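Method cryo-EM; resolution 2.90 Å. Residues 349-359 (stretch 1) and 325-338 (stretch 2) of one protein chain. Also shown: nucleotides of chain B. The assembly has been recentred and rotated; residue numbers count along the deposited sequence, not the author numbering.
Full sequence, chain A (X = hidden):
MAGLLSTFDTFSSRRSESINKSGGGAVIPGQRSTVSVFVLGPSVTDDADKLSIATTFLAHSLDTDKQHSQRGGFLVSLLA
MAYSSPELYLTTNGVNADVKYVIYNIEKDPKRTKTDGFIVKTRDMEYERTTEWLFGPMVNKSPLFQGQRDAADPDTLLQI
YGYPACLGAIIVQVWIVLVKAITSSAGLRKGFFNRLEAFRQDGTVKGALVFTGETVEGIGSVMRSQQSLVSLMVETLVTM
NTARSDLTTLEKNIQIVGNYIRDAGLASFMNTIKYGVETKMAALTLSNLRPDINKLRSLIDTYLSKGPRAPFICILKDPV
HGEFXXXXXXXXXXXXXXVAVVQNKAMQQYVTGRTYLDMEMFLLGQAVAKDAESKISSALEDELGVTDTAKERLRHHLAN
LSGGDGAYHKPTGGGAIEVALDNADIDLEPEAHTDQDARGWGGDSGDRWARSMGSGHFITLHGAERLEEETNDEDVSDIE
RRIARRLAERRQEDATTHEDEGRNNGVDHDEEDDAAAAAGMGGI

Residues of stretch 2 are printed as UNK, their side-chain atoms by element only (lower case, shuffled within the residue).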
ATOM      1  N   GLN A 349     -17.292   4.406   7.088  1.00  1.60           N
ATOM      2  CA  GLN A 349     -16.316   3.971   8.068  1.00  1.60           C
ATOM      3  C   GLN A 349     -14.991   4.686   7.904  1.00  1.60           C
ATOM      4  O   GLN A 349     -14.080   4.475   8.705  1.00  1.60           O
ATOM      5  CB  GLN A 349     -16.110   2.460   7.976  1.00  1.60           C
ATOM      6  CG  GLN A 349     -17.071   1.662   8.824  1.00  1.60           C
ATOM      7  CD  GLN A 349     -18.476   1.691   8.279  1.00  1.60           C
ATOM      8  OE1 GLN A 349     -18.689   1.548   7.078  1.00  1.60           O
ATOM      9  NE2 GLN A 349     -19.448   1.881   9.160  1.00  1.60           N
ATOM     10  N   TYR A 350     -14.869   5.516   6.881  1.00  0.90           N
ATOM     11  CA  TYR A 350     -13.721   6.389   6.729  1.00  0.90           C
ATOM     12  C   TYR A 350     -13.791   7.512   7.750  1.00  0.90           C
ATOM     13  O   TYR A 350     -14.849   8.098   7.975  1.00  0.90           O
ATOM     14  CB  TYR A 350     -13.704   6.959   5.318  1.00  0.90           C
ATOM     15  CG  TYR A 350     -12.522   7.818   4.990  1.00  0.90           C
ATOM     16  CD1 TYR A 350     -11.253   7.282   4.923  1.00  0.90           C
ATOM     17  CD2 TYR A 350     -12.680   9.165   4.719  1.00  0.90           C
ATOM     18  CE1 TYR A 350     -10.180   8.056   4.614  1.00  0.90           C
ATOM     19  CE2 TYR A 350     -11.611   9.947   4.401  1.00  0.90           C
ATOM     20  CZ  TYR A 350     -10.362   9.386   4.352  1.00  0.90           C
ATOM     21  OH  TYR A 350      -9.285  10.165   4.042  1.00  0.90           O
ATOM     22  N   VAL A 351     -12.654   7.817   8.369  1.00  1.11           N
ATOM     23  CA  VAL A 351     -12.611   8.828   9.418  1.00  1.11           C
ATOM     24  C   VAL A 351     -12.767  10.191   8.750  1.00  1.11           C
ATOM     25  O   VAL A 351     -11.843  10.703   8.120  1.00  1.11           O
ATOM     26  CB  VAL A 351     -11.331   8.742  10.247  1.00  1.11           C
ATOM     27  CG1 VAL A 351     -11.224   9.940  11.163  1.00  1.11           C
ATOM     28  CG2 VAL A 351     -11.322   7.468  11.048  1.00  1.11           C
ATOM     29  N   THR A 352     -13.955  10.769   8.874  1.00  0.93           N
ATOM     30  CA  THR A 352     -14.233  12.119   8.419  1.00  0.93           C
ATOM     31  C   THR A 352     -14.393  13.093   9.572  1.00  0.93           C
ATOM     32  O   THR A 352     -14.576  14.285   9.334  1.00  0.93           O
ATOM     33  CB  THR A 352     -15.491  12.142   7.544  1.00  0.93           C
ATOM     34  OG1 THR A 352     -16.626  11.753   8.319  1.00  0.93           O
ATOM     35  CG2 THR A 352     -15.352  11.191   6.396  1.00  0.93           C
ATOM     36  N   GLY A 353     -14.309  12.621  10.810  1.00  1.04           N
ATOM     37  CA  GLY A 353     -14.429  13.515  11.936  1.00  1.04           C
ATOM     38  C   GLY A 353     -13.088  14.136  12.237  1.00  1.04           C
ATOM     39  O   GLY A 353     -12.253  13.555  12.929  1.00  1.04           O
ATOM     40  N   ARG A 354     -12.884  15.337  11.714  1.00  0.69           N
ATOM     41  CA  ARG A 354     -11.606  16.019  11.759  1.00  0.69           C
ATOM     42  C   ARG A 354     -11.846  17.473  12.118  1.00  0.69           C
ATOM     43  O   ARG A 354     -12.949  17.995  11.954  1.00  0.69           O
ATOM     44  CB  ARG A 354     -10.869  15.905  10.423  1.00  0.69           C
ATOM     45  CG  ARG A 354     -10.659  14.477  10.008  1.00  0.69           C
ATOM     46  CD  ARG A 354      -9.945  14.348   8.715  1.00  0.69           C
ATOM     47  NE  ARG A 354     -10.111  13.010   8.178  1.00  0.69           N
ATOM     48  CZ  ARG A 354      -9.473  12.543   7.117  1.00  0.69           C
ATOM     49  NH1 ARG A 354      -8.612  13.302   6.468  1.00  0.69           N
ATOM     50  NH2 ARG A 354      -9.699  11.311   6.712  1.00  0.69           N
ATOM     51  N   THR A 355     -10.800  18.118  12.629  1.00  0.90           N
ATOM     52  CA  THR A 355     -10.947  19.492  13.087  1.00  0.90           C
ATOM     53  C   THR A 355     -11.368  20.410  11.952  1.00  0.90           C
ATOM     54  O   THR A 355     -12.079  21.395  12.174  1.00  0.90           O
ATOM     55  CB  THR A 355      -9.645  19.981  13.716  1.00  0.90           C
ATOM     56  OG1 THR A 355      -8.616  20.029  12.721  1.00  0.90           O
ATOM     57  CG2 THR A 355      -9.221  19.058  14.836  1.00  0.90           C
ATOM     58  N   TYR A 356     -10.957  20.101  10.730  1.00  0.54           N
ATOM     59  CA  TYR A 356     -11.222  20.957   9.590  1.00  0.54           C
ATOM     60  C   TYR A 356     -12.452  20.545   8.809  1.00  0.54           C
ATOM     61  O   TYR A 356     -12.715  21.123   7.752  1.00  0.54           O
ATOM     62  CB  TYR A 356     -10.012  20.996   8.657  1.00  0.54           C
ATOM     63  CG  TYR A 356      -9.405  19.660   8.332  1.00  0.54           C
ATOM     64  CD1 TYR A 356      -8.352  19.166   9.071  1.00  0.54           C
ATOM     65  CD2 TYR A 356      -9.869  18.900   7.269  1.00  0.54           C
ATOM     66  CE1 TYR A 356      -7.787  17.959   8.775  1.00  0.54           C
ATOM     67  CE2 TYR A 356      -9.309  17.691   6.966  1.00  0.54           C
ATOM     68  CZ  TYR A 356      -8.265  17.229   7.722  1.00  0.54           C
ATOM     69  OH  TYR A 356      -7.687  16.023   7.430  1.00  0.54           O
ATOM     70  N   LEU A 357     -13.213  19.574   9.293  1.00  0.92           N
ATOM     71  CA  LEU A 357     -14.447  19.205   8.619  1.00  0.92           C
ATOM     72  C   LEU A 357     -15.419  20.368   8.704  1.00  0.92           C
ATOM     73  O   LEU A 357     -15.950  20.668   9.776  1.00  0.92           O
ATOM     74  CB  LEU A 357     -15.058  17.951   9.228  1.00  0.92           C
ATOM     75  CG  LEU A 357     -16.395  17.590   8.581  1.00  0.92           C
ATOM     76  CD1 LEU A 357     -16.196  16.816   7.300  1.00  0.92           C
ATOM     77  CD2 LEU A 357     -17.248  16.817   9.530  1.00  0.92           C
ATOM     78  N   ASP A 358     -15.634  21.036   7.580  1.00  0.96           N
ATOM     79  CA  ASP A 358     -16.646  22.076   7.477  1.00  0.96           C
ATOM     80  C   ASP A 358     -17.996  21.395   7.591  1.00  0.96           C
ATOM     81  O   ASP A 358     -18.461  20.750   6.654  1.00  0.96           O
ATOM     82  CB  ASP A 358     -16.495  22.824   6.158  1.00  0.96           C
ATOM     83  CG  ASP A 358     -17.305  24.096   6.109  1.00  0.96           C
ATOM     84  OD1 ASP A 358     -18.095  24.343   7.040  1.00  0.96           O
ATOM     85  OD2 ASP A 358     -17.145  24.860   5.135  1.00  0.96           O
ATOM     86  N   MET A 359     -18.624  21.514   8.756  1.00  1.86           N
ATOM     87  CA  MET A 359     -19.860  20.787   8.998  1.00  1.86           C
ATOM     88  C   MET A 359     -20.968  21.226   8.056  1.00  1.86           C
ATOM     89  O   MET A 359     -21.828  20.419   7.697  1.00  1.86           O
ATOM     90  CB  MET A 359     -20.298  20.964  10.445  1.00  1.86           C
ATOM     91  CG  MET A 359     -21.234  19.881  10.910  1.00  1.86           C
ATOM     92  SD  MET A 359     -20.452  18.262  10.883  1.00  1.86           S
ATOM     93  CE  MET A 359     -21.898  17.217  10.834  1.00  1.86           C
ATOM     94  N   UNK A 325      -3.130  16.458   1.632  1.00  0.15           N
ATOM     95  CA  UNK A 325      -3.913  16.334   2.840  1.00  0.15           C
ATOM     96  C   UNK A 325      -5.187  17.159   2.710  1.00  0.15           C
ATOM     97  O   UNK A 325      -5.165  18.247   2.137  1.00  0.15           O
ATOM     98  c   UNK A 325      -3.106  16.793   4.044  1.00  0.15           C
ATOM     99  N   UNK A 326      -6.310  16.668   3.226  1.00  0.20           N
ATOM    100  CA  UNK A 326      -7.581  17.375   3.033  1.00  0.20           C
ATOM    101  C   UNK A 326      -7.637  18.726   3.695  1.00  0.20           C
ATOM    102  O   UNK A 326      -8.481  19.538   3.314  1.00  0.20           O
ATOM    103  c   UNK A 326      -8.606  16.426   3.654  1.00  0.20           C
ATOM    104  c   UNK A 326      -7.911  15.186   3.883  1.00  0.20           C
ATOM    105  c   UNK A 326      -6.478  15.426   3.981  1.00  0.20           C
ATOM    106  N   UNK A 327      -6.789  18.988   4.687  1.00  0.27           N
ATOM    107  CA  UNK A 327      -6.762  20.268   5.358  1.00  0.27           C
ATOM    108  C   UNK A 327      -6.334  21.419   4.484  1.00  0.27           C
ATOM    109  O   UNK A 327      -6.393  22.565   4.936  1.00  0.27           O
ATOM    110  N   UNK A 328      -5.896  21.143   3.260  1.00  0.21           N
ATOM    111  CA  UNK A 328      -5.599  22.179   2.286  1.00  0.21           C
ATOM    112  C   UNK A 328      -6.785  22.508   1.401  1.00  0.21           C
ATOM    113  O   UNK A 328      -6.778  23.551   0.742  1.00  0.21           O
ATOM    114  n   UNK A 328      -3.467  19.662   2.067  1.00  0.21           N
ATOM    115  c   UNK A 328      -4.418  21.764   1.407  1.00  0.21           C
ATOM    116  c   UNK A 328      -3.380  20.968   2.164  1.00  0.21           C
ATOM    117  o   UNK A 328      -2.512  21.524   2.827  1.00  0.21           O
ATOM    118  N   UNK A 329      -7.797  21.648   1.365  1.00  0.19           N
ATOM    119  CA  UNK A 329      -9.034  21.907   0.628  1.00  0.19           C
ATOM    120  C   UNK A 329     -10.207  21.446   1.481  1.00  0.19           C
ATOM    121  O   UNK A 329     -10.984  20.582   1.082  1.00  0.19           O
ATOM    122  c   UNK A 329      -9.018  21.211  -0.735  1.00  0.19           C
ATOM    123  c   UNK A 329      -9.395  18.716  -0.712  1.00  0.19           C
ATOM    124  c   UNK A 329      -7.158  19.503  -0.655  1.00  0.19           C
ATOM    125  c   UNK A 329      -8.948  17.437  -0.667  1.00  0.19           C
ATOM    126  c   UNK A 329      -8.514  19.782  -0.703  1.00  0.19           C
ATOM    127  c   UNK A 329      -7.606  17.194  -0.620  1.00  0.19           C
ATOM    128  c   UNK A 329      -6.707  18.225  -0.608  1.00  0.19           C
ATOM    129  o   UNK A 329      -7.148  15.911  -0.578  1.00  0.19           O
ATOM    130  N   UNK A 330     -10.377  22.034   2.670  1.00  0.36           N
ATOM    131  CA  UNK A 330     -11.294  21.435   3.649  1.00  0.36           C
ATOM    132  C   UNK A 330     -12.762  21.574   3.299  1.00  0.36           C
ATOM    133  O   UNK A 330     -13.547  20.701   3.671  1.00  0.36           O
ATOM    134  c   UNK A 330      -9.790  23.274   3.188  1.00  0.36           C
ATOM    135  c   UNK A 330     -10.957  22.185   4.945  1.00  0.36           C
ATOM    136  c   UNK A 330      -9.801  23.036   4.636  1.00  0.36           C
ATOM    137  N   UNK A 331     -13.171  22.636   2.613  1.00  0.56           N
ATOM    138  CA  UNK A 331     -14.581  22.777   2.274  1.00  0.56           C
ATOM    139  C   UNK A 331     -14.972  21.811   1.168  1.00  0.56           C
ATOM    140  O   UNK A 331     -16.012  21.149   1.245  1.00  0.56           O
ATOM    141  c   UNK A 331     -14.892  24.215   1.870  1.00  0.56           C
ATOM    142  N   UNK A 332     -14.148  21.717   0.127  1.00  0.41           N
ATOM    143  CA  UNK A 332     -14.397  20.745  -0.925  1.00  0.41           C
ATOM    144  C   UNK A 332     -14.286  19.329  -0.393  1.00  0.41           C
ATOM    145  O   UNK A 332     -15.050  18.449  -0.792  1.00  0.41           O
ATOM    146  c   UNK A 332     -12.615  20.476  -4.351  1.00  0.41           C
ATOM    147  c   UNK A 332     -13.430  20.964  -2.080  1.00  0.41           C
ATOM    148  c   UNK A 332     -13.668  20.149  -3.344  1.00  0.41           C
ATOM    149  c   UNK A 332     -15.052  20.397  -3.898  1.00  0.41           C
ATOM    150  N   UNK A 333     -13.359  19.096   0.530  1.00  0.28           N
ATOM    151  CA  UNK A 333     -13.234  17.776   1.126  1.00  0.28           C
ATOM    152  C   UNK A 333     -14.449  17.426   1.971  1.00  0.28           C
ATOM    153  O   UNK A 333     -14.921  16.293   1.930  1.00  0.28           O
ATOM    154  c   UNK A 333     -12.185  16.205   4.104  1.00  0.28           C
ATOM    155  c   UNK A 333     -11.873  16.407   2.726  1.00  0.28           C
ATOM    156  c   UNK A 333     -12.825  16.505   6.374  1.00  0.28           C
ATOM    157  c   UNK A 333     -11.958  14.854   4.387  1.00  0.28           C
ATOM    158  c   UNK A 333     -12.628  17.041   5.129  1.00  0.28           C
ATOM    159  c   UNK A 333     -12.594  15.154   6.623  1.00  0.28           C
ATOM    160  n   UNK A 333     -11.539  14.261   3.230  1.00  0.28           N
ATOM    161  c   UNK A 333     -11.496  15.203   2.243  1.00  0.28           C
ATOM    162  c   UNK A 333     -12.161  14.314   5.645  1.00  0.28           C
ATOM    163  c   UNK A 333     -11.968  17.685   1.965  1.00  0.28           C
ATOM    164  N   UNK A 334     -14.956  18.373   2.757  1.00  0.52           N
ATOM    165  CA  UNK A 334     -16.123  18.108   3.591  1.00  0.52           C
ATOM    166  C   UNK A 334     -17.358  17.884   2.742  1.00  0.52           C
ATOM    167  O   UNK A 334     -18.172  17.000   3.031  1.00  0.52           O
ATOM    168  o   UNK A 334     -15.131  19.699   5.111  1.00  0.52           O
ATOM    169  c   UNK A 334     -16.347  19.265   4.553  1.00  0.52           C
ATOM    170  N   UNK A 335     -17.506  18.672   1.685  1.00  0.37           N
ATOM    171  CA  UNK A 335     -18.584  18.451   0.742  1.00  0.37           C
ATOM    172  C   UNK A 335     -18.505  17.056   0.148  1.00  0.37           C
ATOM    173  O   UNK A 335     -19.488  16.305   0.157  1.00  0.37           O
ATOM    174  o   UNK A 335     -21.821  18.368  -4.725  1.00  0.37           O
ATOM    175  c   UNK A 335     -18.879  18.756  -2.699  1.00  0.37           C
ATOM    176  c   UNK A 335     -21.025  18.650  -3.648  1.00  0.37           C
ATOM    177  c   UNK A 335     -21.579  19.099  -2.473  1.00  0.37           C
ATOM    178  c   UNK A 335     -19.678  18.473  -3.759  1.00  0.37           C
ATOM    179  c   UNK A 335     -20.776  19.385  -1.421  1.00  0.37           C
ATOM    180  c   UNK A 335     -18.527  19.514  -0.345  1.00  0.37           C
ATOM    181  c   UNK A 335     -19.410  19.220  -1.510  1.00  0.37           C
ATOM    182  N   UNK A 336     -17.333  16.690  -0.370  1.00  0.12           N
ATOM    183  CA  UNK A 336     -17.141  15.378  -0.960  1.00  0.12           C
ATOM    184  C   UNK A 336     -17.329  14.266   0.054  1.00  0.12           C
ATOM    185  O   UNK A 336     -17.773  13.181  -0.304  1.00  0.12           O
ATOM    186  c   UNK A 336     -15.754  15.300  -1.580  1.00  0.12           C
ATOM    187  N   UNK A 337     -17.012  14.515   1.320  1.00  0.29           N
ATOM    188  CA  UNK A 337     -17.193  13.499   2.345  1.00  0.29           C
ATOM    189  C   UNK A 337     -18.662  13.282   2.646  1.00  0.29           C
ATOM    190  O   UNK A 337     -19.086  12.152   2.890  1.00  0.29           O
ATOM    191  s   UNK A 337     -14.594  11.932   2.891  1.00  0.29           S
ATOM    192  c   UNK A 337     -14.980  13.528   3.618  1.00  0.29           C
ATOM    193  c   UNK A 337     -13.851  12.420   1.342  1.00  0.29           C
ATOM    194  c   UNK A 337     -16.443  13.886   3.616  1.00  0.29           C
ATOM    195  N   UNK A 338     -19.455  14.352   2.631  1.00  0.24           N
ATOM    196  CA  UNK A 338     -20.892  14.184   2.748  1.00  0.24           C
ATOM    197  C   UNK A 338     -21.474  13.424   1.575  1.00  0.24           C
ATOM    198  O   UNK A 338     -22.266  12.487   1.746  1.00  0.24           O
TER
ATOM    199  P     U B   3      -6.220   8.316   4.609  1.00  0.00           P
ATOM    200  OP1   U B   3      -6.313   7.895   3.204  1.00  0.00           O
ATOM    201  OP2   U B   3      -6.761   9.618   5.014  1.00  0.00           O
ATOM    202  O5'   U B   3      -6.894   7.181   5.476  1.00  0.00           O
ATOM    203  C5'   U B   3      -6.241   5.941   5.675  1.00  0.00           C
ATOM    204  C4'   U B   3      -6.780   5.228   6.884  1.00  0.00           C
ATOM    205  O4'   U B   3      -6.530   6.021   8.075  1.00  0.00           O
ATOM    206  C3'   U B   3      -8.278   4.970   6.849  1.00  0.00           C
ATOM    207  O3'   U B   3      -8.546   3.712   7.451  1.00  0.00           O
ATOM    208  C2'   U B   3      -8.840   6.085   7.719  1.00  0.00           C
ATOM    209  O2'   U B   3     -10.088   5.794   8.300  1.00  0.00           O
ATOM    210  C1'   U B   3      -7.743   6.244   8.762  1.00  0.00           C
ATOM    211  N1    U B   3      -7.707   7.583   9.369  1.00  0.00           N
ATOM    212  C2    U B   3      -7.744   7.691  10.736  1.00  0.00           C
ATOM    213  O2    U B   3      -7.774   6.731  11.475  1.00  0.00           O
ATOM    214  N3    U B   3      -7.736   8.966  11.218  1.00  0.00           N
ATOM    215  C4    U B   3      -7.711  10.126  10.481  1.00  0.00           C
ATOM    216  O4    U B   3      -7.707  11.212  11.056  1.00  0.00           O
ATOM    217  C5    U B   3      -7.678   9.933   9.073  1.00  0.00           C
ATOM    218  C6    U B   3      -7.685   8.701   8.585  1.00  0.00           C
ATOM    219  P     U B   4      -8.730   2.416   6.534  1.00  0.00           P
ATOM    220  OP1   U B   4      -8.767   1.246   7.431  1.00  0.00           O
ATOM    221  OP2   U B   4      -7.771   2.492   5.422  1.00  0.00           O
ATOM    222  O5'   U B   4     -10.162   2.602   5.889  1.00  0.00           O
ATOM    223  C5'   U B   4     -11.333   2.453   6.665  1.00  0.00           C
ATOM    224  C4'   U B   4     -12.561   2.398   5.799  1.00  0.00           C
ATOM    225  O4'   U B   4     -12.679   3.606   5.016  1.00  0.00           O
ATOM    226  C3'   U B   4     -12.609   1.315   4.748  1.00  0.00           C
ATOM    227  O3'   U B   4     -12.871   0.027   5.266  1.00  0.00           O
ATOM    228  C2'   U B   4     -13.705   1.830   3.841  1.00  0.00           C
ATOM    229  O2'   U B   4     -14.960   1.649   4.470  1.00  0.00           O
ATOM    230  C1'   U B   4     -13.406   3.323   3.840  1.00  0.00           C
ATOM    231  N1    U B   4     -12.637   3.771   2.656  1.00  0.00           N
ATOM    232  C2    U B   4     -13.275   3.837   1.427  1.00  0.00           C
ATOM    233  O2    U B   4     -14.422   3.523   1.229  1.00  0.00           O
ATOM    234  N3    U B   4     -12.519   4.276   0.387  1.00  0.00           N
ATOM    235  C4    U B   4     -11.215   4.660   0.445  1.00  0.00           C
ATOM    236  O4    U B   4     -10.678   5.033  -0.585  1.00  0.00           O
ATOM    237  C5    U B   4     -10.622   4.577   1.736  1.00  0.00           C
ATOM    238  C6    U B   4     -11.331   4.148   2.774  1.00  0.00           C
ATOM    239  P     U B   2      -3.881  13.312   5.788  1.00  0.00           P
ATOM    240  OP1   U B   2      -4.171  13.335   4.347  1.00  0.00           O
ATOM    241  OP2   U B   2      -4.800  13.912   6.765  1.00  0.00           O
ATOM    242  O5'   U B   2      -3.718  11.791   6.196  1.00  0.00           O
ATOM    243  C5'   U B   2      -2.920  10.895   5.443  1.00  0.00           C
ATOM    244  C4'   U B   2      -2.921   9.542   6.087  1.00  0.00           C
ATOM    245  O4'   U B   2      -2.432   9.653   7.437  1.00  0.00           O
ATOM    246  C3'   U B   2      -4.283   8.912   6.246  1.00  0.00           C
ATOM    247  O3'   U B   2      -4.698   8.264   5.065  1.00  0.00           O
ATOM    248  C2'   U B   2      -4.091   7.965   7.422  1.00  0.00           C
ATOM    249  O2'   U B   2      -3.487   6.756   6.993  1.00  0.00           O
ATOM    250  C1'   U B   2      -3.073   8.711   8.261  1.00  0.00           C
ATOM    251  N1    U B   2      -3.626   9.410   9.440  1.00  0.00           N
ATOM    252  C2    U B   2      -3.864   8.688  10.583  1.00  0.00           C
ATOM    253  O2    U B   2      -3.706   7.488  10.653  1.00  0.00           O
ATOM    254  N3    U B   2      -4.307   9.410  11.648  1.00  0.00           N
ATOM    255  C4    U B   2      -4.518  10.762  11.678  1.00  0.00           C
ATOM    256  O4    U B   2      -4.925  11.288  12.707  1.00  0.00           O
ATOM    257  C5    U B   2      -4.229  11.439  10.460  1.00  0.00           C
ATOM    258  C6    U B   2      -3.792  10.762   9.411  1.00  0.00           C

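Position 325 carries one side-chain carbon and nothing more, which makes it alanine, A325. It does not touch stretch 1, but its CA lies 3.4 Å from OP1 of U2 of chain B.

At position 326 three carbons close a ring onto the backbone N, so this is proline, P326. Its CG is 3.3 Å from R354 NH1, its CB is 3.6 Å from Y356 CE2, and its phi of -65° suits the 3-10 segment it opens.

Position 327 has no side-chain atoms and is glycine, G327. Its CA stands 3.8 Å from the centroid of the Y356 ring and 8° off the ring normal, a CH-pi contact over the face.

Position 328 shows two carbons, the second bearing one oxygen and one nitrogen: a carboxamide, hence asparagine, N328. It makes no contact with stretch 1.

Position 329 has one carbon leading to a six-carbon ring that bears an oxygen, the pattern of tyrosine. Y329 occupies the N-cap position, and its ring stays clear of stretch 1.

Position 330 again closes three carbons onto its own N. P330 begins the helix, where a residue without an amide hydrogen costs no helical bond; its CB is 3.5 Å from Y356 O and 4.0 Å from Y356 CB.

A single carbon at position 331 identifies A331, with CB 4.0 Å from D358 OD2.

Position 332 has four carbons forked at the second after the backbone, leucine. L332 is out of reach of stretch 1.

Position 333 bears one carbon and then fused five- and six-membered rings holding eight carbons and one nitrogen, which only tryptophan provides. W333 CH2 is 3.5 Å from both T352 O and R354 CD, while CZ3 is 3.5 Å from L357 CD1.

Position 334 has one carbon and one oxygen, serine. S334 OG accepts a hydrogen bond from D358 N at 2.9 Å and donates a very short one to P330 O at 2.4 Å.

Position 335 repeats the six-carbon ring with an oxygen. The end of the Y335 side chain leads away from stretch 1.

Position 336 has one carbon, A336, also out of reach.

Position 337 is an unbranched chain of two carbons, sulfur and carbon: methionine. M337 CG is 3.6 Å from T352 CG2, and SD is 3.8 Å from Y350 CD2.

Position 338 lacks a side chain and is G338, without contact.

The contact buries 543 Å² in all, and W333 and Y356 each have 89 Å² covered by the other stretch. Their rings meet obliquely, with centroids 5.2 Å apart and planes at 56°. W333 CZ2 lies over one face of the R354 guanidinium and U3 C5 over the opposite face, so the arginine is layered between protein and RNA. Hydrogen bonds to V351 O from R354 NE (2.9 Å) and NH2 (2.6 Å), and from R354 NH1 to Y356 OH (3.0 Å), hold that group in place. Apolar packing dominates; the D358 N to S334 OG bond is the only hydrogen bond across the stretches.

Stretch 2 325-338: APGNYPALWSYAMG
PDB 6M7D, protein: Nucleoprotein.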